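Local coordinates for protein type ii site-specific deoxyribonuclease (Klebsiella pneumoniae, PDB 6EKR) that probably cleaves double-stranded DNA at a specific recognition sequence, as expected of a Type IIP restriction endonuclease of the PD-(D/E)xK nuclease class, at residues E6-A11 with L26-H31; S66-D71 with T232-K237; R93-K98 with F289-Y294. The protein carries 2 engineered substitutions. All blocks are in the same frame, centred on the assembly; numbering follows the deposited sequence.

Contact 1: E6-A11 with L26-H31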
ATOM      1  N   GLU A   6     -11.952  23.961 -10.263  1.00 63.17           N
ATOM      2  CA  GLU A   6     -12.458  25.071  -9.484  1.00 62.62           C
ATOM      3  C   GLU A   6     -13.784  24.653  -8.849  1.00 61.21           C
ATOM      4  O   GLU A   6     -13.983  24.827  -7.645  1.00 61.17           O
ATOM      5  CB  GLU A   6     -12.610  26.311 -10.375  1.00 62.51           C
ATOM      6  CG  GLU A   6     -13.304  27.517  -9.731  1.00 64.09           C
ATOM      7  CD  GLU A   6     -13.986  28.448 -10.760  1.00 64.88           C
ATOM      8  OE1 GLU A   6     -14.461  27.956 -11.822  1.00 67.26           O
ATOM      9  OE2 GLU A   6     -14.053  29.679 -10.498  1.00 67.57           O
ATOM     10  N   LYS A   7     -14.666  24.066  -9.655  1.00 59.92           N
ATOM     11  CA  LYS A   7     -15.986  23.648  -9.180  1.00 58.50           C
ATOM     12  C   LYS A   7     -15.951  22.546  -8.122  1.00 57.43           C
ATOM     13  O   LYS A   7     -16.743  22.581  -7.180  1.00 57.04           O
ATOM     14  CB  LYS A   7     -16.885  23.262 -10.344  1.00 58.51           C
ATOM     15  CG  LYS A   7     -17.602  24.442 -10.947  1.00 58.47           C
ATOM     16  CD  LYS A   7     -18.424  24.011 -12.131  1.00 58.90           C
ATOM     17  CE  LYS A   7     -19.031  25.199 -12.840  1.00 60.00           C
ATOM     18  NZ  LYS A   7     -19.838  24.751 -14.014  1.00 61.18           N
ATOM     19  N   ILE A   8     -15.041  21.586  -8.274  1.00 56.10           N
ATOM     20  CA  ILE A   8     -14.847  20.566  -7.251  1.00 55.37           C
ATOM     21  C   ILE A   8     -14.326  21.194  -5.958  1.00 55.23           C
ATOM     22  O   ILE A   8     -14.846  20.911  -4.866  1.00 55.08           O
ATOM     23  CB  ILE A   8     -13.908  19.423  -7.716  1.00 55.27           C
ATOM     24  CG1 ILE A   8     -14.560  18.646  -8.854  1.00 54.63           C
ATOM     25  CG2 ILE A   8     -13.643  18.439  -6.577  1.00 54.80           C
ATOM     26  CD1 ILE A   8     -13.600  17.892  -9.712  1.00 53.72           C
ATOM     27  N   ASP A   9     -13.313  22.057  -6.096  1.00 54.76           N
ATOM     28  CA  ASP A   9     -12.677  22.730  -4.957  1.00 54.13           C
ATOM     29  C   ASP A   9     -13.692  23.467  -4.104  1.00 53.13           C
ATOM     30  O   ASP A   9     -13.587  23.475  -2.880  1.00 53.08           O
ATOM     31  CB  ASP A   9     -11.579  23.691  -5.421  1.00 54.48           C
ATOM     32  CG  ASP A   9     -10.286  22.969  -5.831  1.00 56.28           C
ATOM     33  OD1 ASP A   9     -10.175  21.731  -5.626  1.00 57.61           O
ATOM     34  OD2 ASP A   9      -9.375  23.649  -6.364  1.00 57.86           O
ATOM     35  N   VAL A  10     -14.677  24.070  -4.762  1.00 52.08           N
ATOM     36  CA  VAL A  10     -15.780  24.724  -4.070  1.00 50.99           C
ATOM     37  C   VAL A  10     -16.547  23.720  -3.205  1.00 50.91           C
ATOM     38  O   VAL A  10     -16.834  24.001  -2.037  1.00 50.92           O
ATOM     39  CB  VAL A  10     -16.727  25.442  -5.057  1.00 50.64           C
ATOM     40  CG1 VAL A  10     -17.989  25.918  -4.356  1.00 49.79           C
ATOM     41  CG2 VAL A  10     -16.015  26.602  -5.732  1.00 49.90           C
ATOM     42  N   ALA A  11     -16.861  22.553  -3.770  1.00 50.44           N
ATOM     43  CA  ALA A  11     -17.666  21.558  -3.066  1.00 50.02           C
ATOM     44  C   ALA A  11     -16.837  20.852  -2.011  1.00 50.00           C
ATOM     45  O   ALA A  11     -17.347  20.471  -0.948  1.00 49.61           O
ATOM     46  CB  ALA A  11     -18.230  20.559  -4.034  1.00 50.23           C
ATOM     47  N   LEU A  26     -23.574  18.813  -6.804  1.00 50.15           N
ATOM     48  CA  LEU A  26     -24.434  18.561  -7.962  1.00 50.16           C
ATOM     49  C   LEU A  26     -23.972  19.370  -9.168  1.00 49.99           C
ATOM     50  O   LEU A  26     -23.986  18.888 -10.294  1.00 49.82           O
ATOM     51  CB  LEU A  26     -25.900  18.836  -7.637  1.00 50.14           C
ATOM     52  CG  LEU A  26     -26.472  17.982  -6.496  1.00 50.73           C
ATOM     53  CD1 LEU A  26     -27.953  18.286  -6.260  1.00 51.69           C
ATOM     54  CD2 LEU A  26     -26.256  16.496  -6.734  1.00 49.49           C
ATOM     55  N   GLN A  27     -23.522  20.591  -8.902  1.00 50.17           N
ATOM     56  CA  GLN A  27     -22.952  21.482  -9.908  1.00 50.38           C
ATOM     57  C   GLN A  27     -21.697  20.905 -10.584  1.00 49.99           C
ATOM     58  O   GLN A  27     -21.405  21.219 -11.737  1.00 50.10           O
ATOM     59  CB  GLN A  27     -22.617  22.823  -9.260  1.00 50.75           C
ATOM     60  CG  GLN A  27     -22.786  24.019 -10.167  1.00 52.98           C
ATOM     61  CD  GLN A  27     -24.178  24.603 -10.083  1.00 55.66           C
ATOM     62  OE1 GLN A  27     -24.581  25.119  -9.040  1.00 56.47           O
ATOM     63  NE2 GLN A  27     -24.924  24.531 -11.188  1.00 57.30           N
ATOM     64  N   VAL A  28     -20.958  20.066  -9.866  1.00 49.68           N
ATOM     65  CA  VAL A  28     -19.808  19.375 -10.441  1.00 49.33           C
ATOM     66  C   VAL A  28     -20.275  18.285 -11.399  1.00 49.42           C
ATOM     67  O   VAL A  28     -19.696  18.098 -12.479  1.00 49.44           O
ATOM     68  CB  VAL A  28     -18.892  18.774  -9.359  1.00 49.24           C
ATOM     69  CG1 VAL A  28     -17.831  17.874  -9.983  1.00 48.93           C
ATOM     70  CG2 VAL A  28     -18.241  19.871  -8.564  1.00 48.56           C
ATOM     71  N   ILE A  29     -21.330  17.575 -11.006  1.00 49.45           N
ATOM     72  CA  ILE A  29     -21.902  16.548 -11.868  1.00 49.42           C
ATOM     73  C   ILE A  29     -22.449  17.177 -13.142  1.00 49.66           C
ATOM     74  O   ILE A  29     -22.088  16.755 -14.246  1.00 50.01           O
ATOM     75  CB  ILE A  29     -22.976  15.705 -11.165  1.00 49.14           C
ATOM     76  CG1 ILE A  29     -22.397  15.063  -9.903  1.00 48.33           C
ATOM     77  CG2 ILE A  29     -23.432  14.608 -12.098  1.00 49.40           C
ATOM     78  CD1 ILE A  29     -23.416  14.694  -8.855  1.00 47.68           C
ATOM     79  N   GLU A  30     -23.279  18.204 -12.988  0.50 49.74           N
ATOM     80  CA  GLU A  30     -23.829  18.916 -14.128  0.50 49.98           C
ATOM     81  C   GLU A  30     -22.742  19.227 -15.142  0.50 50.38           C
ATOM     82  O   GLU A  30     -22.888  18.947 -16.323  0.50 50.13           O
ATOM     83  CB  GLU A  30     -24.517  20.199 -13.673  0.50 49.83           C
ATOM     84  CG  GLU A  30     -24.978  21.099 -14.808  0.50 49.78           C
ATOM     85  CD  GLU A  30     -26.057  22.075 -14.385  0.50 49.85           C
ATOM     86  OE1 GLU A  30     -26.759  21.800 -13.388  0.50 49.93           O
ATOM     87  OE2 GLU A  30     -26.206  23.117 -15.058  0.50 49.71           O
ATOM     88  N   HIS A  31     -21.632  19.765 -14.654  1.00 51.36           N
ATOM     89  CA  HIS A  31     -20.577  20.300 -15.515  1.00 52.26           C
ATOM     90  C   HIS A  31     -19.687  19.238 -16.137  1.00 52.34           C
ATOM     91  O   HIS A  31     -19.221  19.407 -17.262  1.00 52.49           O
ATOM     92  CB  HIS A  31     -19.726  21.318 -14.746  1.00 52.78           C
ATOM     93  CG  HIS A  31     -18.634  21.945 -15.563  1.00 54.35           C
ATOM     94  ND1 HIS A  31     -18.812  23.113 -16.276  1.00 55.90           N
ATOM     95  CD2 HIS A  31     -17.351  21.566 -15.775  1.00 54.70           C
ATOM     96  CE1 HIS A  31     -17.684  23.428 -16.888  1.00 56.27           C
ATOM     97  NE2 HIS A  31     -16.783  22.502 -16.606  1.00 55.80           N
TER

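Contact 2: S66-D71 with T232-K237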
ATOM      1  N   SER A  66     -10.118   7.864 -21.930  1.00 57.84           N
ATOM      2  CA  SER A  66     -10.514   7.783 -20.540  1.00 56.44           C
ATOM      3  C   SER A  66     -10.374   6.334 -20.102  1.00 55.72           C
ATOM      4  O   SER A  66     -10.259   5.449 -20.942  1.00 55.68           O
ATOM      5  CB  SER A  66     -11.960   8.231 -20.380  1.00 56.26           C
ATOM      6  OG  SER A  66     -12.824   7.278 -20.946  1.00 55.37           O
ATOM      7  N   ARG A  67     -10.377   6.098 -18.792  1.00 54.70           N
ATOM      8  CA  ARG A  67     -10.495   4.747 -18.244  1.00 53.57           C
ATOM      9  C   ARG A  67     -11.745   4.071 -18.820  1.00 52.95           C
ATOM     10  O   ARG A  67     -12.677   4.759 -19.245  1.00 52.64           O
ATOM     11  CB  ARG A  67     -10.573   4.791 -16.714  1.00 53.34           C
ATOM     12  CG  ARG A  67     -11.838   5.418 -16.176  1.00 52.59           C
ATOM     13  CD  ARG A  67     -11.720   5.687 -14.704  1.00 52.93           C
ATOM     14  NE  ARG A  67     -10.762   6.753 -14.428  1.00 52.92           N
ATOM     15  CZ  ARG A  67     -10.281   7.044 -13.226  1.00 52.61           C
ATOM     16  NH1 ARG A  67     -10.655   6.351 -12.158  1.00 52.61           N
ATOM     17  NH2 ARG A  67      -9.414   8.031 -13.095  1.00 52.94           N
ATOM     18  N   PRO A  68     -11.771   2.725 -18.830  1.00 52.35           N
ATOM     19  CA  PRO A  68     -12.883   2.006 -19.449  1.00 51.86           C
ATOM     20  C   PRO A  68     -14.196   2.192 -18.689  1.00 51.32           C
ATOM     21  O   PRO A  68     -14.208   2.235 -17.456  1.00 51.22           O
ATOM     22  CB  PRO A  68     -12.420   0.547 -19.406  1.00 51.94           C
ATOM     23  CG  PRO A  68     -11.486   0.483 -18.252  1.00 52.12           C
ATOM     24  CD  PRO A  68     -10.775   1.803 -18.253  1.00 52.36           C
ATOM     25  N   VAL A  69     -15.286   2.293 -19.443  1.00 50.88           N
ATOM     26  CA  VAL A  69     -16.605   2.617 -18.910  1.00 50.54           C
ATOM     27  C   VAL A  69     -17.630   1.583 -19.372  1.00 50.50           C
ATOM     28  O   VAL A  69     -17.798   1.351 -20.571  1.00 50.26           O
ATOM     29  CB  VAL A  69     -17.037   4.049 -19.346  1.00 50.42           C
ATOM     30  CG1 VAL A  69     -18.547   4.192 -19.418  1.00 50.38           C
ATOM     31  CG2 VAL A  69     -16.467   5.086 -18.407  1.00 50.49           C
ATOM     32  N   ARG A  70     -18.303   0.958 -18.413  1.00 50.51           N
ATOM     33  CA  ARG A  70     -19.410   0.071 -18.732  1.00 50.75           C
ATOM     34  C   ARG A  70     -20.566   0.878 -19.299  1.00 50.93           C
ATOM     35  O   ARG A  70     -21.300   1.535 -18.561  1.00 50.70           O
ATOM     36  CB  ARG A  70     -19.853  -0.747 -17.515  1.00 50.69           C
ATOM     37  CG  ARG A  70     -19.139  -2.077 -17.389  1.00 50.34           C
ATOM     38  CD  ARG A  70     -19.686  -2.898 -16.250  1.00 49.50           C
ATOM     39  NE  ARG A  70     -21.021  -3.405 -16.543  1.00 49.59           N
ATOM     40  CZ  ARG A  70     -21.785  -4.067 -15.679  1.00 49.21           C
ATOM     41  NH1 ARG A  70     -21.364  -4.310 -14.441  1.00 48.37           N
ATOM     42  NH2 ARG A  70     -22.982  -4.481 -16.060  1.00 48.82           N
ATOM     43  N   ASP A  71     -20.699   0.818 -20.623  1.00 51.58           N
ATOM     44  CA  ASP A  71     -21.729   1.535 -21.372  1.00 52.33           C
ATOM     45  C   ASP A  71     -23.136   1.178 -20.922  1.00 52.42           C
ATOM     46  O   ASP A  71     -24.041   2.019 -20.921  1.00 52.37           O
ATOM     47  CB  ASP A  71     -21.601   1.212 -22.849  1.00 52.63           C
ATOM     48  CG  ASP A  71     -22.604   1.960 -23.686  1.00 54.13           C
ATOM     49  OD1 ASP A  71     -22.190   2.934 -24.340  1.00 56.82           O
ATOM     50  OD2 ASP A  71     -23.804   1.594 -23.679  1.00 55.06           O
ATOM     51  N   THR A 232     -11.429  -2.676 -12.556  1.00 50.81           N
ATOM     52  CA  THR A 232     -10.946  -2.675 -13.929  1.00 52.40           C
ATOM     53  C   THR A 232      -9.538  -2.121 -14.040  1.00 53.67           C
ATOM     54  O   THR A 232      -9.133  -1.234 -13.288  1.00 53.70           O
ATOM     55  CB  THR A 232     -11.847  -1.844 -14.857  1.00 52.36           C
ATOM     56  OG1 THR A 232     -11.915  -0.492 -14.385  1.00 52.77           O
ATOM     57  CG2 THR A 232     -13.247  -2.427 -14.927  1.00 52.78           C
ATOM     58  N   GLN A 233      -8.790  -2.666 -14.983  1.00 55.64           N
ATOM     59  CA  GLN A 233      -7.512  -2.100 -15.348  1.00 57.70           C
ATOM     60  C   GLN A 233      -7.433  -2.014 -16.856  1.00 59.20           C
ATOM     61  O   GLN A 233      -7.766  -2.969 -17.567  1.00 59.30           O
ATOM     62  CB  GLN A 233      -6.357  -2.933 -14.811  1.00 57.65           C
ATOM     63  CG  GLN A 233      -5.012  -2.214 -14.901  1.00 58.06           C
ATOM     64  CD  GLN A 233      -3.845  -3.124 -14.590  1.00 57.89           C
ATOM     65  OE1 GLN A 233      -3.666  -4.173 -15.233  1.00 57.55           O
ATOM     66  NE2 GLN A 233      -3.036  -2.728 -13.605  1.00 56.51           N
ATOM     67  N   GLN A 234      -6.999  -0.854 -17.331  1.00 61.19           N
ATOM     68  CA  GLN A 234      -6.851  -0.618 -18.747  1.00 63.06           C
ATOM     69  C   GLN A 234      -5.533  -1.188 -19.234  1.00 64.32           C
ATOM     70  O   GLN A 234      -4.499  -1.049 -18.574  1.00 64.50           O
ATOM     71  CB  GLN A 234      -6.903   0.878 -19.039  1.00 63.04           C
ATOM     72  CG  GLN A 234      -7.222   1.197 -20.480  1.00 63.78           C
ATOM     73  CD  GLN A 234      -7.998   2.489 -20.628  1.00 64.63           C
ATOM     74  OE1 GLN A 234      -7.501   3.568 -20.292  1.00 66.02           O
ATOM     75  NE2 GLN A 234      -9.223   2.391 -21.140  1.00 64.03           N
ATOM     76  N   ASP A 235      -5.590  -1.857 -20.377  1.00 65.96           N
ATOM     77  CA  ASP A 235      -4.401  -2.154 -21.152  1.00 67.46           C
ATOM     78  C   ASP A 235      -4.563  -1.336 -22.421  1.00 68.36           C
ATOM     79  O   ASP A 235      -5.241  -1.774 -23.362  1.00 68.73           O
ATOM     80  CB  ASP A 235      -4.318  -3.647 -21.461  1.00 67.57           C
ATOM     81  CG  ASP A 235      -2.921  -4.089 -21.869  1.00 68.55           C
ATOM     82  OD1 ASP A 235      -2.063  -3.223 -22.177  1.00 69.12           O
ATOM     83  OD2 ASP A 235      -2.687  -5.321 -21.885  1.00 68.79           O
ATOM     84  N   LYS A 236      -3.971  -0.135 -22.424  1.00 69.34           N
ATOM     85  CA  LYS A 236      -4.147   0.848 -23.515  1.00 70.25           C
ATOM     86  C   LYS A 236      -3.600   0.391 -24.868  1.00 70.74           C
ATOM     87  O   LYS A 236      -4.075   0.836 -25.913  1.00 70.95           O
ATOM     88  CB  LYS A 236      -3.550   2.212 -23.143  1.00 70.33           C
ATOM     89  CG  LYS A 236      -4.526   3.168 -22.445  1.00 70.54           C
ATOM     90  N   LYS A 237      -2.608  -0.498 -24.836  1.00 71.37           N
ATOM     91  CA  LYS A 237      -1.986  -1.025 -26.049  1.00 71.83           C
ATOM     92  C   LYS A 237      -2.825  -2.125 -26.716  1.00 71.69           C
ATOM     93  O   LYS A 237      -3.055  -2.074 -27.931  1.00 71.85           O
ATOM     94  CB  LYS A 237      -0.571  -1.542 -25.745  1.00 72.15           C
ATOM     95  CG  LYS A 237       0.174  -2.095 -26.960  1.00 73.13           C
ATOM     96  CD  LYS A 237       1.226  -3.130 -26.549  1.00 74.77           C
ATOM     97  CE  LYS A 237       1.925  -3.718 -27.779  1.00 75.52           C
ATOM     98  NZ  LYS A 237       3.013  -4.673 -27.432  1.00 75.76           N
TER

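Contact 3: R93-K98 with F289-Y294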
ATOM      1  N   ARG A  93     -35.848   8.903   0.061  1.00 67.76           N
ATOM      2  CA  ARG A  93     -36.762   9.317   1.144  1.00 68.76           C
ATOM      3  C   ARG A  93     -37.696   8.199   1.618  1.00 68.86           C
ATOM      4  O   ARG A  93     -38.056   8.134   2.795  1.00 68.75           O
ATOM      5  CB  ARG A  93     -37.596  10.534   0.725  1.00 69.24           C
ATOM      6  CG  ARG A  93     -37.011  11.899   1.138  1.00 71.13           C
ATOM      7  CD  ARG A  93     -36.001  12.431   0.120  1.00 73.56           C
ATOM      8  NE  ARG A  93     -35.576  13.799   0.427  1.00 75.55           N
ATOM      9  CZ  ARG A  93     -34.376  14.296   0.133  1.00 76.65           C
ATOM     10  NH1 ARG A  93     -33.465  13.533  -0.468  1.00 77.06           N
ATOM     11  NH2 ARG A  93     -34.077  15.553   0.449  1.00 76.16           N
ATOM     12  N   ASP A  94     -38.097   7.334   0.691  1.00 69.11           N
ATOM     13  CA  ASP A  94     -38.902   6.159   1.026  1.00 69.34           C
ATOM     14  C   ASP A  94     -38.215   4.859   0.575  1.00 68.98           C
ATOM     15  O   ASP A  94     -38.735   4.103  -0.255  1.00 68.85           O
ATOM     16  CB  ASP A  94     -40.349   6.283   0.495  1.00 69.61           C
ATOM     17  CG  ASP A  94     -40.420   6.677  -0.985  1.00 70.76           C
ATOM     18  OD1 ASP A  94     -39.367   6.771  -1.655  1.00 72.37           O
ATOM     19  OD2 ASP A  94     -41.543   6.897  -1.484  1.00 71.78           O
ATOM     20  N   ILE A  95     -37.028   4.622   1.131  1.00 68.59           N
ATOM     21  CA  ILE A  95     -36.292   3.379   0.897  1.00 67.94           C
ATOM     22  C   ILE A  95     -36.720   2.322   1.912  1.00 67.69           C
ATOM     23  O   ILE A  95     -36.653   1.127   1.625  1.00 67.75           O
ATOM     24  CB  ILE A  95     -34.748   3.586   0.905  1.00 67.83           C
ATOM     25  CG1 ILE A  95     -34.022   2.281   0.565  1.00 67.57           C
ATOM     26  CG2 ILE A  95     -34.276   4.149   2.241  1.00 67.58           C
ATOM     27  CD1 ILE A  95     -32.534   2.424   0.348  1.00 67.69           C
ATOM     28  N   GLY A  96     -37.166   2.769   3.089  1.00 67.29           N
ATOM     29  CA  GLY A  96     -37.739   1.865   4.094  1.00 67.00           C
ATOM     30  C   GLY A  96     -38.877   1.005   3.548  1.00 66.68           C
ATOM     31  O   GLY A  96     -38.854  -0.227   3.684  1.00 66.55           O
ATOM     32  N   SER A  97     -39.854   1.663   2.913  1.00 66.11           N
ATOM     33  CA  SER A  97     -41.025   1.004   2.316  1.00 65.73           C
ATOM     34  C   SER A  97     -40.776   0.365   0.946  1.00 65.17           C
ATOM     35  O   SER A  97     -41.166  -0.787   0.728  1.00 65.35           O
ATOM     36  CB  SER A  97     -42.198   1.978   2.211  1.00 65.89           C
ATOM     37  OG  SER A  97     -41.776   3.185   1.603  1.00 66.65           O
ATOM     38  N   LYS A  98     -40.145   1.099   0.027  1.00 64.25           N
ATOM     39  CA  LYS A  98     -39.864   0.561  -1.314  1.00 63.45           C
ATOM     40  C   LYS A  98     -38.392   0.626  -1.751  1.00 63.16           C
ATOM     41  O   LYS A  98     -37.791   1.712  -1.816  1.00 63.27           O
ATOM     42  CB  LYS A  98     -40.744   1.240  -2.374  1.00 63.21           C
ATOM     43  CG  LYS A  98     -40.774   0.496  -3.706  1.00 62.57           C
ATOM     44  CD  LYS A  98     -41.251   1.378  -4.828  1.00 61.50           C
ATOM     45  CE  LYS A  98     -40.977   0.734  -6.164  1.00 61.14           C
ATOM     46  NZ  LYS A  98     -40.827   1.775  -7.221  1.00 61.86           N
ATOM     47  N   PHE A 289     -25.788  -1.264  -1.554  1.00 50.89           N
ATOM     48  CA  PHE A 289     -25.073  -0.539  -0.512  1.00 50.23           C
ATOM     49  C   PHE A 289     -25.983   0.384   0.274  1.00 50.06           C
ATOM     50  O   PHE A 289     -25.935   0.393   1.497  1.00 50.22           O
ATOM     51  CB  PHE A 289     -23.917   0.274  -1.107  1.00 50.04           C
ATOM     52  CG  PHE A 289     -23.199   1.142  -0.096  1.00 49.13           C
ATOM     53  CD1 PHE A 289     -22.194   0.612   0.708  1.00 47.94           C
ATOM     54  CD2 PHE A 289     -23.536   2.481   0.052  1.00 47.33           C
ATOM     55  CE1 PHE A 289     -21.539   1.402   1.641  1.00 47.34           C
ATOM     56  CE2 PHE A 289     -22.890   3.271   0.984  1.00 47.02           C
ATOM     57  CZ  PHE A 289     -21.888   2.731   1.780  1.00 47.47           C
ATOM     58  N   LEU A 290     -26.797   1.164  -0.431  1.00 49.94           N
ATOM     59  CA  LEU A 290     -27.634   2.168   0.215  1.00 49.96           C
ATOM     60  C   LEU A 290     -28.619   1.500   1.129  1.00 50.26           C
ATOM     61  O   LEU A 290     -28.734   1.881   2.292  1.00 50.33           O
ATOM     62  CB  LEU A 290     -28.353   3.044  -0.803  1.00 49.74           C
ATOM     63  CG  LEU A 290     -27.441   3.794  -1.770  1.00 49.54           C
ATOM     64  CD1 LEU A 290     -28.228   4.288  -2.961  1.00 48.89           C
ATOM     65  CD2 LEU A 290     -26.752   4.939  -1.046  1.00 50.10           C
ATOM     66  N   PHE A 291     -29.306   0.482   0.614  1.00 50.74           N
ATOM     67  CA  PHE A 291     -30.263  -0.266   1.423  1.00 51.20           C
ATOM     68  C   PHE A 291     -29.572  -0.951   2.608  1.00 51.16           C
ATOM     69  O   PHE A 291     -30.050  -0.854   3.730  1.00 51.33           O
ATOM     70  CB  PHE A 291     -31.078  -1.275   0.589  1.00 51.64           C
ATOM     71  CG  PHE A 291     -31.885  -2.231   1.431  1.00 52.51           C
ATOM     72  CD1 PHE A 291     -33.090  -1.830   2.001  1.00 53.29           C
ATOM     73  CD2 PHE A 291     -31.415  -3.519   1.692  1.00 53.22           C
ATOM     74  CE1 PHE A 291     -33.820  -2.705   2.808  1.00 54.11           C
ATOM     75  CE2 PHE A 291     -32.137  -4.404   2.495  1.00 53.59           C
ATOM     76  CZ  PHE A 291     -33.339  -3.999   3.054  1.00 53.57           C
ATOM     77  N   ASP A 292     -28.455  -1.630   2.367  1.00 51.01           N
ATOM     78  CA  ASP A 292     -27.744  -2.274   3.460  1.00 51.36           C
ATOM     79  C   ASP A 292     -27.362  -1.291   4.568  1.00 51.36           C
ATOM     80  O   ASP A 292     -27.529  -1.589   5.755  1.00 51.46           O
ATOM     81  CB  ASP A 292     -26.518  -3.019   2.946  1.00 51.65           C
ATOM     82  CG  ASP A 292     -26.883  -4.249   2.148  1.00 52.48           C
ATOM     83  OD1 ASP A 292     -27.827  -4.959   2.547  1.00 53.99           O
ATOM     84  OD2 ASP A 292     -26.224  -4.520   1.129  1.00 53.11           O
ATOM     85  N   ILE A 293     -26.865  -0.122   4.176  1.00 51.23           N
ATOM     86  CA  ILE A 293     -26.479   0.902   5.136  1.00 51.19           C
ATOM     87  C   ILE A 293     -27.711   1.402   5.881  1.00 51.47           C
ATOM     88  O   ILE A 293     -27.684   1.521   7.100  1.00 51.62           O
ATOM     89  CB  ILE A 293     -25.678   2.063   4.464  1.00 51.07           C
ATOM     90  CG1 ILE A 293     -24.246   1.609   4.131  1.00 50.70           C
ATOM     91  CG2 ILE A 293     -25.671   3.336   5.324  1.00 50.43           C
ATOM     92  CD1 ILE A 293     -23.331   1.365   5.332  1.00 49.81           C
ATOM     93  N   TYR A 294     -28.790   1.670   5.150  1.00 51.64           N
ATOM     94  CA  TYR A 294     -30.033   2.119   5.759  1.00 51.88           C
ATOM     95  C   TYR A 294     -30.541   1.065   6.709  1.00 52.03           C
ATOM     96  O   TYR A 294     -30.863   1.361   7.863  1.00 52.48           O
ATOM     97  CB  TYR A 294     -31.086   2.369   4.694  1.00 52.39           C
ATOM     98  CG  TYR A 294     -32.457   2.712   5.238  1.00 53.34           C
ATOM     99  CD1 TYR A 294     -32.834   4.037   5.432  1.00 54.02           C
ATOM    100  CD2 TYR A 294     -33.384   1.714   5.544  1.00 53.48           C
ATOM    101  CE1 TYR A 294     -34.086   4.361   5.911  1.00 54.14           C
ATOM    102  CE2 TYR A 294     -34.633   2.027   6.032  1.00 53.30           C
ATOM    103  CZ  TYR A 294     -34.979   3.353   6.208  1.00 54.12           C
ATOM    104  OH  TYR A 294     -36.223   3.691   6.687  1.00 55.27           O
TER

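Contact 1: E6-A11 with L26-H31
Lys7 reaches across to His31 while Ile8 meets Val28, and these side chains carry most of the contact between the helices. The short axes approach to 9.0 Å and run nearly antiparallel, at 162° between their N-to-C directions; the CA atoms of Lys7 and Val28 are nearest, 5.9 Å apart. Beyond CG the Lys7 chain is extended and crosses the His31 side chain at about a right angle. Its CD packs 4.0 Å from His31 CB, and its NZ comes obliquely to the imidazole, 3.0 Å from His31 ND1. His31 CG is anti to the backbone N (chi1 -179°), starting toward Lys7. On the inner side, Val28 divides its two methyls: CG1, anti to its own backbone N (chi1 171°), touches Ile8 CG1 at 3.5 Å, whereas CG2 rests against the Lys7 backbone, 3.4 Å from Lys7 O. Ile8 and Val28 both continue onto Val118 of helix 101-125, and Val28 also meets Phe136 of helix 132-148. This inner apolar layer, with Lys7 and His31 at the more exposed border, is characteristic of an antiparallel helical hairpin, formed here by helices 3-16 and 22-39 and packed against helices 101-125 and 132-148.

Contact 2: S66-D71 with T232-K237
Gln234 and Thr232, on the first strand of a two-stranded beta hairpin (232-235 with 240-243), meet Ser66, Arg67 and Pro68 in the loop that leaves strand 64-65. The backbones stay apart, the nearest CA atoms being those of Arg67 and Gln234 at 6.5 Å, and the Thr232 and Gln234 side chains reach across to the loop. Van der Waals contact centres on Pro68. Its ring passes Thr232 in the opposite direction, with CG 4.0 Å from Thr232 OG1, and its CD lies 3.7 Å from Gln234 CD, the carboxamide carbon. Val241, on the partner strand of the hairpin, also touches both Pro68 and Thr232.

Several polar groups here are held by other partners. Ser66 OG donates to Arg67 O (3.0 Å) and bonds to Phe59 N, which ties the start of the loop to strand 53-61; Arg67 NE forms a salt bridge with Asp123, and Thr232 OG1 bonds to Ser230 OG.

One hydrogen bond links the two segments directly. The Gln234 chain starts with CG anti to the backbone N (chi1 -161°) and bends at chi2, bringing the amide up to the loop. From there Gln234 NE2 donates to Ser66 O over 3.2 Å, with an N-H...O angle of 153°; the acceptor lies in the amide plane, and the donor meets a lone pair of Ser66 O at a C=O...N angle of 139°.

Contact 3: R93-K98 with F289-Y294
Ile95 and Phe291 bring the backbones closest, with their CA atoms 7.1 Å apart, and Gly96 and Tyr294 follow at 7.9 Å, as a loop whose residues 95-97 have helical phi/psi turns against helix 289-294.

Ile95 carries the contact by sending its two branches to different targets. CG1 is anti to the backbone N (chi1 -176°) and lies near the plane of the Phe291 ring, at its edge. The CD1 methyl beyond it reaches the helix backbone, 3.7 Å from Phe291 CA, and also touches Phe291 CB at 4.0 Å. The CG2 methyl instead sits over one face of the Tyr294 phenol, offset toward the rim. It is 3.7 Å from the ring centroid and 19° off the ring normal, which defines a CH-pi contact; the nearest ring atom is Tyr294 CD1. The CB of Tyr294 points toward the loop, and its hydroxyl end touches Gly96, whose CA is 3.5 Å from Tyr294 OH.

Leu290 continues the apolar surface inward, to Ala107 and Ile111 of helix 101-125 and to Val144 of helix 132-148. Gly96 O accepts a hydrogen bond from Arg298 NH1, a second tie between loop and helix 286-298. Without hydrogen bonds between the two segments themselves, their contact depends on van der Waals packing, burial of Ile95 and the CH-pi contact.

In the fold
The three contacts are separate: each centre lies about 17 Å from the centre of the chain, and the nearest atoms of contacts 1 and 2, 1 and 3, and 2 and 3 are about 11, 9 and 14 Å apart. Helix 101-125 relates them, since side chains from all three contacts rest on it. Helix 132-148 is shared by contacts 1 and 3. Contact 1 closes before the others open, whereas contacts 2 and 3 alternate along the chain and lie on opposite sides of its centre, about 31 Å between centres. Contact 3 engages the helix after strand 283-285, an edge of the five-stranded mixed sheet, consistent with a PD-(D/E)xK core.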